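Local coordinates for protein O-methyltransferase (Bacillus halodurans, PDB 2GPY) that is of unknown function but probably transfers a methyl group from S-adenosylmethionine to an acceptor hydroxyl, at residues G153-F163 with I201-I212. Residues are numbered along the deposited sequence; the frame is centred on the assembly and turned at random.
With MG (magnesium ion), chain G; ZN (zinc ion), chain H.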
ATOM      1  N   GLY B 153      -8.755  -2.355   9.533  1.00 39.01           N
ATOM      2  CA  GLY B 153      -8.371  -2.349   8.130  1.00 38.67           C
ATOM      3  C   GLY B 153      -7.806  -1.019   7.670  1.00 38.61           C
ATOM      4  O   GLY B 153      -7.267  -0.912   6.556  1.00 39.56           O
ATOM      5  N   GLY B 154      -7.920  -0.004   8.523  1.00 38.36           N
ATOM      6  CA  GLY B 154      -7.387   1.313   8.237  1.00 37.14           C
ATOM      7  C   GLY B 154      -5.891   1.347   8.431  1.00 36.49           C
ATOM      8  O   GLY B 154      -5.293   0.361   8.810  1.00 36.72           O
ATOM      9  N   LEU B 155      -5.294   2.502   8.186  1.00 36.77           N
ATOM     10  CA  LEU B 155      -3.845   2.635   8.132  1.00 36.78           C
ATOM     11  C   LEU B 155      -3.355   3.696   9.083  1.00 36.86           C
ATOM     12  O   LEU B 155      -3.918   4.780   9.160  1.00 38.20           O
ATOM     13  CB  LEU B 155      -3.401   3.086   6.736  1.00 36.91           C
ATOM     14  CG  LEU B 155      -3.925   2.208   5.595  1.00 38.86           C
ATOM     15  CD1 LEU B 155      -3.551   2.773   4.205  1.00 39.92           C
ATOM     16  CD2 LEU B 155      -3.433   0.755   5.753  1.00 39.21           C
ATOM     17  N   ILE B 156      -2.245   3.404   9.729  1.00 37.35           N
ATOM     18  CA  ILE B 156      -1.447   4.438  10.357  1.00 37.19           C
ATOM     19  C   ILE B 156      -0.153   4.546   9.556  1.00 37.58           C
ATOM     20  O   ILE B 156       0.577   3.562   9.382  1.00 36.11           O
ATOM     21  CB  ILE B 156      -1.177   4.148  11.847  1.00 37.46           C
ATOM     22  CG1 ILE B 156      -2.521   4.040  12.575  1.00 38.25           C
ATOM     23  CG2 ILE B 156      -0.354   5.331  12.454  1.00 37.32           C
ATOM     24  CD1 ILE B 156      -2.425   3.601  13.979  1.00 43.26           C
ATOM     25  N   LEU B 157       0.101   5.742   9.037  1.00 37.46           N
ATOM     26  CA  LEU B 157       1.298   5.994   8.234  1.00 39.41           C
ATOM     27  C   LEU B 157       2.256   6.838   9.060  1.00 39.88           C
ATOM     28  O   LEU B 157       1.864   7.901   9.590  1.00 39.55           O
ATOM     29  CB  LEU B 157       0.921   6.751   6.954  1.00 39.76           C
ATOM     30  CG  LEU B 157      -0.180   6.117   6.120  1.00 42.58           C
ATOM     31  CD1 LEU B 157      -0.595   7.109   5.014  1.00 47.18           C
ATOM     32  CD2 LEU B 157       0.280   4.794   5.569  1.00 45.44           C
ATOM     33  N   SER B 158       3.494   6.370   9.210  1.00 40.35           N
ATOM     34  CA  SER B 158       4.488   7.141   9.966  1.00 41.11           C
ATOM     35  C   SER B 158       5.616   7.598   9.031  1.00 41.32           C
ATOM     36  O   SER B 158       6.293   6.765   8.437  1.00 41.24           O
ATOM     37  CB  SER B 158       5.090   6.302  11.084  1.00 41.32           C
ATOM     38  OG  SER B 158       4.120   5.762  11.972  1.00 42.12           O
ATOM     39  N   ASP B 159       5.808   8.908   8.901  1.00 40.50           N
ATOM     40  CA  ASP B 159       6.910   9.460   8.121  1.00 39.65           C
ATOM     41  C   ASP B 159       8.230   9.435   8.915  1.00 39.73           C
ATOM     42  O   ASP B 159       8.208   9.395  10.156  1.00 38.50           O
ATOM     43  CB  ASP B 159       6.583  10.910   7.718  1.00 40.45           C
ATOM     44  CG  ASP B 159       7.503  11.436   6.632  1.00 42.25           C
ATOM     45  OD1 ASP B 159       8.199  10.623   5.966  1.00 44.73           O
ATOM     46  OD2 ASP B 159       7.541  12.671   6.464  1.00 46.04           O
ATOM     47  N   ASN B 160       9.359   9.474   8.198  1.00 38.17           N
ATOM     48  CA  ASN B 160      10.682   9.650   8.793  1.00 38.71           C
ATOM     49  C   ASN B 160      11.099   8.535   9.738  1.00 38.43           C
ATOM     50  O   ASN B 160      11.786   8.780  10.750  1.00 38.15           O
ATOM     51  CB  ASN B 160      10.814  11.044   9.468  1.00 38.09           C
ATOM     52  CG  ASN B 160      10.581  12.183   8.493  1.00 39.59           C
ATOM     53  OD1 ASN B 160      11.224  12.237   7.433  1.00 40.17           O
ATOM     54  ND2 ASN B 160       9.656  13.115   8.834  1.00 40.24           N
ATOM     55  N   VAL B 161      10.730   7.298   9.378  1.00 38.43           N
ATOM     56  CA  VAL B 161      11.035   6.121  10.194  1.00 39.54           C
ATOM     57  C   VAL B 161      12.439   5.526   9.947  1.00 40.79           C
ATOM     58  O   VAL B 161      12.932   4.762  10.791  1.00 41.01           O
ATOM     59  CB  VAL B 161       9.979   4.973  10.032  1.00 39.28           C
ATOM     60  CG1 VAL B 161       8.600   5.422  10.487  1.00 38.17           C
ATOM     61  CG2 VAL B 161       9.932   4.498   8.608  1.00 39.42           C
ATOM     62  N   LEU B 162      13.055   5.827   8.799  1.00 41.51           N
ATOM     63  CA  LEU B 162      14.417   5.355   8.529  1.00 43.16           C
ATOM     64  C   LEU B 162      15.488   6.446   8.661  1.00 45.29           C
ATOM     65  O   LEU B 162      16.589   6.162   9.143  1.00 46.06           O
ATOM     66  CB  LEU B 162      14.534   4.661   7.166  1.00 42.71           C
ATOM     67  CG  LEU B 162      13.731   3.371   6.973  1.00 41.87           C
ATOM     68  CD1 LEU B 162      13.783   2.946   5.502  1.00 42.79           C
ATOM     69  CD2 LEU B 162      14.191   2.224   7.899  1.00 42.07           C
ATOM     70  N   PHE B 163      15.175   7.669   8.226  1.00 46.57           N
ATOM     71  CA  PHE B 163      16.118   8.801   8.272  1.00 48.24           C
ATOM     72  C   PHE B 163      15.524   9.990   9.008  1.00 48.53           C
ATOM     73  O   PHE B 163      14.331  10.278   8.875  1.00 48.94           O
ATOM     74  CB  PHE B 163      16.549   9.231   6.859  1.00 49.20           C
ATOM     75  CG  PHE B 163      17.405   8.216   6.154  1.00 51.24           C
ATOM     76  CD1 PHE B 163      18.772   8.103   6.454  1.00 53.73           C
ATOM     77  CD2 PHE B 163      16.856   7.363   5.200  1.00 53.40           C
ATOM     78  CE1 PHE B 163      19.579   7.156   5.814  1.00 54.88           C
ATOM     79  CE2 PHE B 163      17.654   6.403   4.553  1.00 55.48           C
ATOM     80  CZ  PHE B 163      19.019   6.300   4.862  1.00 53.26           C
ATOM     81  N   ILE B 201       7.863  -1.459   6.944  1.00 41.33           N
ATOM     82  CA  ILE B 201       8.547  -0.194   6.628  1.00 42.11           C
ATOM     83  C   ILE B 201       8.934  -0.202   5.171  1.00 42.97           C
ATOM     84  O   ILE B 201       9.607  -1.136   4.733  1.00 42.41           O
ATOM     85  CB  ILE B 201       9.834   0.011   7.471  1.00 43.51           C
ATOM     86  CG1 ILE B 201       9.472   0.122   8.980  1.00 41.87           C
ATOM     87  CG2 ILE B 201      10.565   1.300   6.976  1.00 43.00           C
ATOM     88  CD1 ILE B 201      10.635   0.025   9.884  1.00 48.00           C
ATOM     89  N   PHE B 202       8.497   0.818   4.424  1.00 43.68           N
ATOM     90  CA  PHE B 202       8.802   0.920   2.989  1.00 44.42           C
ATOM     91  C   PHE B 202       9.967   1.879   2.767  1.00 43.79           C
ATOM     92  O   PHE B 202       9.945   2.984   3.292  1.00 43.49           O
ATOM     93  CB  PHE B 202       7.580   1.415   2.200  1.00 46.01           C
ATOM     94  CG  PHE B 202       6.546   0.343   1.909  1.00 49.05           C
ATOM     95  CD1 PHE B 202       6.749  -0.986   2.292  1.00 51.57           C
ATOM     96  CD2 PHE B 202       5.388   0.659   1.207  1.00 52.64           C
ATOM     97  CE1 PHE B 202       5.795  -1.972   2.024  1.00 51.53           C
ATOM     98  CE2 PHE B 202       4.428  -0.320   0.927  1.00 53.52           C
ATOM     99  CZ  PHE B 202       4.639  -1.642   1.336  1.00 51.64           C
ATOM    100  N   PRO B 203      10.980   1.460   1.984  1.00 43.58           N
ATOM    101  CA  PRO B 203      12.176   2.271   1.767  1.00 43.52           C
ATOM    102  C   PRO B 203      11.972   3.327   0.670  1.00 43.56           C
ATOM    103  O   PRO B 203      12.608   3.259  -0.399  1.00 43.67           O
ATOM    104  CB  PRO B 203      13.223   1.231   1.336  1.00 42.88           C
ATOM    105  CG  PRO B 203      12.428   0.186   0.621  1.00 43.96           C
ATOM    106  CD  PRO B 203      11.049   0.180   1.253  1.00 43.39           C
ATOM    107  N   VAL B 204      11.084   4.276   0.938  1.00 43.02           N
ATOM    108  CA  VAL B 204      10.825   5.385   0.040  1.00 43.47           C
ATOM    109  C   VAL B 204      10.895   6.686   0.845  1.00 43.07           C
ATOM    110  O   VAL B 204      10.459   6.730   2.000  1.00 42.65           O
ATOM    111  CB  VAL B 204       9.460   5.232  -0.653  1.00 44.09           C
ATOM    112  CG1 VAL B 204       8.311   5.122   0.369  1.00 44.35           C
ATOM    113  CG2 VAL B 204       9.239   6.343  -1.619  1.00 45.43           C
ATOM    114  N   GLY B 205      11.438   7.733   0.234  1.00 42.45           N
ATOM    115  CA  GLY B 205      11.675   8.990   0.941  1.00 41.64           C
ATOM    116  C   GLY B 205      12.560   8.719   2.143  1.00 41.14           C
ATOM    117  O   GLY B 205      13.597   8.073   2.015  1.00 41.01           O
ATOM    118  N   ASP B 206      12.131   9.191   3.314  1.00 40.09           N
ATOM    119  CA  ASP B 206      12.876   9.001   4.564  1.00 39.35           C
ATOM    120  C   ASP B 206      12.441   7.750   5.345  1.00 39.61           C
ATOM    121  O   ASP B 206      12.763   7.587   6.524  1.00 39.68           O
ATOM    122  CB  ASP B 206      12.750  10.277   5.422  1.00 38.88           C
ATOM    123  CG  ASP B 206      13.543  11.437   4.842  1.00 38.02           C
ATOM    124  OD1 ASP B 206      14.542  11.160   4.146  1.00 38.68           O
ATOM    125  OD2 ASP B 206      13.207  12.623   5.078  1.00 36.14           O
ATOM    126  N   GLY B 207      11.712   6.858   4.677  1.00 39.88           N
ATOM    127  CA  GLY B 207      11.124   5.698   5.336  1.00 40.47           C
ATOM    128  C   GLY B 207       9.708   6.030   5.775  1.00 41.90           C
ATOM    129  O   GLY B 207       9.461   7.069   6.441  1.00 41.07           O
ATOM    130  N   ILE B 208       8.777   5.183   5.351  1.00 41.95           N
ATOM    131  CA  ILE B 208       7.385   5.307   5.730  1.00 42.43           C
ATOM    132  C   ILE B 208       6.951   3.975   6.307  1.00 43.41           C
ATOM    133  O   ILE B 208       7.057   2.948   5.628  1.00 43.38           O
ATOM    134  CB  ILE B 208       6.495   5.633   4.542  1.00 43.19           C
ATOM    135  CG1 ILE B 208       6.969   6.925   3.828  1.00 43.05           C
ATOM    136  CG2 ILE B 208       5.019   5.781   5.027  1.00 43.71           C
ATOM    137  CD1 ILE B 208       6.214   7.178   2.523  1.00 45.64           C
ATOM    138  N   ALA B 209       6.497   3.975   7.559  1.00 42.88           N
ATOM    139  CA  ALA B 209       5.922   2.747   8.113  1.00 42.91           C
ATOM    140  C   ALA B 209       4.442   2.754   7.799  1.00 42.80           C
ATOM    141  O   ALA B 209       3.775   3.800   7.922  1.00 42.93           O
ATOM    142  CB  ALA B 209       6.133   2.690   9.592  1.00 43.90           C
ATOM    143  N   ILE B 210       3.939   1.619   7.342  1.00 41.54           N
ATOM    144  CA  ILE B 210       2.508   1.466   7.057  1.00 41.19           C
ATOM    145  C   ILE B 210       1.992   0.392   7.985  1.00 39.93           C
ATOM    146  O   ILE B 210       2.334  -0.787   7.851  1.00 39.29           O
ATOM    147  CB  ILE B 210       2.267   1.068   5.610  1.00 42.04           C
ATOM    148  CG1 ILE B 210       2.876   2.137   4.689  1.00 43.57           C
ATOM    149  CG2 ILE B 210       0.780   0.955   5.325  1.00 42.46           C
ATOM    150  CD1 ILE B 210       3.593   1.505   3.584  1.00 51.29           C
ATOM    151  N   SER B 211       1.216   0.821   8.968  1.00 38.81           N
ATOM    152  CA  SER B 211       0.645  -0.100   9.942  1.00 38.35           C
ATOM    153  C   SER B 211      -0.805  -0.331   9.580  1.00 37.98           C
ATOM    154  O   SER B 211      -1.593   0.611   9.537  1.00 38.37           O
ATOM    155  CB  SER B 211       0.741   0.504  11.359  1.00 38.74           C
ATOM    156  OG  SER B 211       2.079   0.869  11.652  1.00 39.98           O
ATOM    157  N   ILE B 212      -1.165  -1.577   9.294  1.00 35.26           N
ATOM    158  CA  ILE B 212      -2.531  -1.882   8.937  1.00 34.83           C
ATOM    159  C   ILE B 212      -3.274  -2.458  10.149  1.00 34.75           C
ATOM    160  O   ILE B 212      -2.886  -3.484  10.704  1.00 33.27           O
ATOM    161  CB  ILE B 212      -2.603  -2.904   7.768  1.00 34.77           C
ATOM    162  CG1 ILE B 212      -1.657  -2.467   6.623  1.00 33.78           C
ATOM    163  CG2 ILE B 212      -4.053  -3.055   7.277  1.00 33.88           C
ATOM    164  CD1 ILE B 212      -1.727  -3.434   5.392  1.00 35.71           C
TER
HETATM  165 MG    MG G 301      11.652  13.670   6.027  1.00 35.75          MG
HETATM  166 ZN    ZN H 302      15.555  12.808   3.317  0.75 41.04          ZN
HETATM  167  O   HOH W   1       2.902   3.505  11.094  1.00 27.91           O
HETATM  168  O   HOH W   2       9.419   9.978   3.281  1.00 44.66           O
HETATM  169  O   HOH W   3      10.240  12.908   4.557  1.00 33.22           O
HETATM  170  O   HOH W   4      10.287  15.135   6.666  1.00 42.17           O
HETATM  171  O   HOH W   5      12.872  14.689   7.328  1.00 44.15           O
HETATM  172  O   HOH W   6      12.287  15.039   4.638  1.00 46.90           O
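Leu-162 lays its isobutyl end over the methyl CG2 of Ile-201, with CG 3.8 Å from it, and its CD1 also rests on the CA of Gly-207. Beside it, Val-161 has CG1 anti to its carbonyl carbon (chi1 -62°), which leaves CG2 between N and the carbonyl carbon, 3.6 Å from Ile-201 CG2, while CG1 meets Ala-209 CB. Gly-207 has to be bare here, since a CB would collide with Leu-162 N. With only an alanine in place of Leu-162, the methyl of Ile-201 and the CA of Gly-207 would probably lose their cover and a gap would open. Asp-206 O accepts from both Leu-162 N and Phe-163 N. Next to it, Asn-160 OD1 (2.0 Å) and Asp-206 OD2 (2.1 Å) bind one magnesium together with four waters, and Asp-206 OD1 reaches a zinc. Further back, strands 154-159 and 208-212 pair antiparallel; a water joins Ile-156 O, Ser-158 OG and Ser-211 OG, the two hydroxyls also bonding Tyr-139 and Thr-199 respectively. Within the Rossmann-like methyltransferase sheet, strand 154-159 lies between 127-133 and 208-213, with Leu-155 and Leu-157 against helix 40-53 and Ala-209 and Ser-211 against helix 189-193.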